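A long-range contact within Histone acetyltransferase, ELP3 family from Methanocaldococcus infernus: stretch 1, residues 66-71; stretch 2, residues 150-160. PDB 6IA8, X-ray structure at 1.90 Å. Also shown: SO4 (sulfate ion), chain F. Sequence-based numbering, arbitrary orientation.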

# COMPACT_ATOMS: atom_id res chain seq x y z
N ALA A 66 1.32 -0.40 -13.22
CA ALA A 66 1.10 -1.78 -12.82
C ALA A 66 1.46 -2.70 -13.97
O ALA A 66 0.94 -2.54 -15.07
CB ALA A 66 -0.36 -2.00 -12.42
N VAL A 67 2.33 -3.67 -13.72
CA VAL A 67 2.82 -4.58 -14.76
C VAL A 67 2.67 -6.02 -14.31
O VAL A 67 2.64 -6.33 -13.12
CB VAL A 67 4.29 -4.30 -15.13
CG1 VAL A 67 4.45 -2.86 -15.64
CG2 VAL A 67 5.18 -4.54 -13.96
N MET A 68 2.62 -6.92 -15.30
CA MET A 68 2.33 -8.33 -15.08
C MET A 68 3.56 -9.18 -15.38
O MET A 68 4.26 -8.96 -16.37
CB MET A 68 1.17 -8.79 -15.96
CG MET A 68 -0.21 -8.70 -15.33
SD MET A 68 -0.63 -10.20 -14.43
CE MET A 68 -2.10 -9.67 -13.55
N THR A 69 3.81 -10.17 -14.54
CA THR A 69 4.89 -11.12 -14.75
C THR A 69 4.42 -12.29 -15.60
O THR A 69 3.23 -12.47 -15.86
CB THR A 69 5.43 -11.62 -13.42
OG1 THR A 69 4.36 -12.20 -12.67
CG2 THR A 69 6.03 -10.46 -12.63
N SER A 70 5.39 -13.10 -16.04
CA SER A 70 5.10 -14.23 -16.91
C SER A 70 4.42 -15.36 -16.13
O SER A 70 4.65 -15.52 -14.94
CB SER A 70 6.37 -14.78 -17.56
OG SER A 70 6.82 -13.95 -18.60
N PRO A 71 3.56 -16.15 -16.80
CA PRO A 71 3.01 -17.37 -16.19
C PRO A 71 4.09 -18.33 -15.70
O PRO A 71 4.08 -18.67 -14.51
CB PRO A 71 2.21 -18.00 -17.34
CG PRO A 71 1.80 -16.84 -18.20
CD PRO A 71 2.95 -15.85 -18.11
N GLU A 150 17.14 -14.73 -10.78
CA GLU A 150 17.57 -14.23 -12.08
C GLU A 150 16.44 -13.51 -12.78
O GLU A 150 16.63 -12.41 -13.32
CB GLU A 150 18.07 -15.38 -12.96
CG GLU A 150 18.35 -15.00 -14.40
CD GLU A 150 18.79 -16.19 -15.24
OE1 GLU A 150 18.55 -17.34 -14.82
OE2 GLU A 150 19.38 -15.98 -16.32
N TYR A 151 15.24 -14.10 -12.77
CA TYR A 151 14.08 -13.48 -13.42
C TYR A 151 13.64 -12.23 -12.69
O TYR A 151 13.31 -11.22 -13.33
CB TYR A 151 12.93 -14.48 -13.52
CG TYR A 151 11.68 -13.88 -14.12
CD1 TYR A 151 11.48 -13.85 -15.49
CD2 TYR A 151 10.68 -13.35 -13.30
CE1 TYR A 151 10.33 -13.31 -16.03
CE2 TYR A 151 9.53 -12.81 -13.84
CZ TYR A 151 9.36 -12.79 -15.20
OH TYR A 151 8.22 -12.24 -15.75
N GLN A 152 13.59 -12.26 -11.36
CA GLN A 152 13.16 -11.09 -10.60
C GLN A 152 14.08 -9.90 -10.86
O GLN A 152 13.61 -8.77 -11.08
CB GLN A 152 13.15 -11.38 -9.10
CG GLN A 152 12.31 -12.56 -8.64
CD GLN A 152 12.30 -12.69 -7.13
OE1 GLN A 152 12.19 -11.69 -6.43
NE2 GLN A 152 12.44 -13.91 -6.63
N ASP A 153 15.39 -10.12 -10.77
CA ASP A 153 16.34 -9.03 -10.97
C ASP A 153 16.19 -8.45 -12.36
O ASP A 153 16.13 -7.23 -12.54
CB ASP A 153 17.78 -9.52 -10.74
CG ASP A 153 18.06 -9.84 -9.30
OD1 ASP A 153 17.18 -9.60 -8.44
OD2 ASP A 153 19.17 -10.32 -9.03
N TRP A 154 16.08 -9.32 -13.37
CA TRP A 154 15.95 -8.87 -14.74
C TRP A 154 14.66 -8.10 -14.94
O TRP A 154 14.65 -7.03 -15.55
CB TRP A 154 16.04 -10.07 -15.69
CG TRP A 154 15.67 -9.77 -17.11
CD1 TRP A 154 16.48 -9.26 -18.09
CD2 TRP A 154 14.38 -9.96 -17.72
NE1 TRP A 154 15.77 -9.12 -19.27
CE2 TRP A 154 14.48 -9.54 -19.07
CE3 TRP A 154 13.14 -10.45 -17.25
CZ2 TRP A 154 13.41 -9.59 -19.95
CZ3 TRP A 154 12.08 -10.50 -18.13
CH2 TRP A 154 12.22 -10.06 -19.46
N PHE A 155 13.55 -8.61 -14.39
CA PHE A 155 12.26 -7.97 -14.61
C PHE A 155 12.24 -6.55 -14.05
O PHE A 155 11.79 -5.60 -14.71
CB PHE A 155 11.15 -8.81 -13.97
CG PHE A 155 9.78 -8.40 -14.38
CD1 PHE A 155 9.13 -7.36 -13.74
CD2 PHE A 155 9.13 -9.06 -15.41
CE1 PHE A 155 7.85 -6.99 -14.12
CE2 PHE A 155 7.85 -8.70 -15.80
CZ PHE A 155 7.20 -7.68 -15.17
N ILE A 156 12.73 -6.39 -12.82
CA ILE A 156 12.76 -5.07 -12.22
C ILE A 156 13.74 -4.17 -12.95
O ILE A 156 13.48 -2.98 -13.17
CB ILE A 156 13.09 -5.15 -10.72
CG1 ILE A 156 11.98 -5.92 -9.97
CG2 ILE A 156 13.27 -3.74 -10.17
CD1 ILE A 156 10.60 -5.37 -10.10
N LYS A 157 14.90 -4.72 -13.33
CA LYS A 157 15.88 -3.96 -14.10
C LYS A 157 15.25 -3.35 -15.34
O LYS A 157 15.45 -2.17 -15.64
CB LYS A 157 17.05 -4.87 -14.49
CG LYS A 157 18.06 -4.21 -15.38
CD LYS A 157 19.16 -5.23 -15.83
CE LYS A 157 19.98 -4.68 -16.94
NZ LYS A 157 19.19 -4.43 -18.18
N ARG A 158 14.48 -4.16 -16.07
CA ARG A 158 13.93 -3.70 -17.34
C ARG A 158 12.82 -2.67 -17.13
O ARG A 158 12.62 -1.79 -17.98
CB ARG A 158 13.41 -4.90 -18.14
CG ARG A 158 14.49 -5.84 -18.64
CD ARG A 158 15.44 -5.12 -19.61
NE ARG A 158 14.76 -4.81 -20.88
CZ ARG A 158 15.15 -3.89 -21.74
NH1 ARG A 158 16.19 -3.13 -21.47
NH2 ARG A 158 14.48 -3.71 -22.87
N CYS A 159 12.04 -2.80 -16.06
CA CYS A 159 11.09 -1.74 -15.74
C CYS A 159 11.81 -0.42 -15.49
O CYS A 159 11.37 0.65 -15.95
CB CYS A 159 10.25 -2.14 -14.52
SG CYS A 159 9.17 -3.56 -14.76
N LEU A 160 12.90 -0.47 -14.73
CA LEU A 160 13.68 0.73 -14.49
C LEU A 160 14.34 1.24 -15.77
O LEU A 160 14.48 2.45 -15.94
CB LEU A 160 14.74 0.47 -13.42
CG LEU A 160 14.18 0.14 -12.03
CD1 LEU A 160 15.31 -0.27 -11.11
CD2 LEU A 160 13.43 1.34 -11.49
S SO4 F . 18.70 -7.03 -21.27
O1 SO4 F . 19.27 -7.11 -19.93
O2 SO4 F . 18.20 -5.68 -21.51
O3 SO4 F . 19.73 -7.36 -22.25
O4 SO4 F . 17.58 -7.98 -21.42
O HOH W 1 8.40 -11.32 -18.26

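One direct hydrogen bond joins the two stretches. The backbone N of Ser70 donates to Tyr151 OH at 3.0 Å, and an N-H...O angle of 162° makes the bond nearly linear. Ser70 lies in the loop after strand 66-68, and its amide meets a side-chain acceptor from the helix. A water makes a second, indirect link between the two residues: its oxygen lies 3.1 Å from Ser70 OG and 2.7 Å from Tyr151 OH, bridging two hydroxyl oxygens that are themselves 3.6 Å apart.

The packing contacts centre on Phe155, whose CA-to-CB bond points toward the other stretch. Thr69 CG2 sits 4.1 Å from the centroid of the Phe155 ring and 15° off the ring normal, which places the methyl over one face as a CH-pi contact. Val67 approaches the edge instead, with CG2 3.6 Å from Phe155 CE1; the same methyl lies 4.2 Å from Cys159 SG, one helical turn further on. Also at the ring edge, Met68 O is 3.4 Å from Phe155 CZ, so the strand contributes backbone here while the CA-to-CB bond of Met68 points away.

Tyr151, Phe155 and Cys159 recur every four residues and so line one side of the helix. With the strand and helix axes at 140°, stretch 1 meets them in reverse order, Val67 near Cys159 and Ser70, in the following loop, near Tyr151.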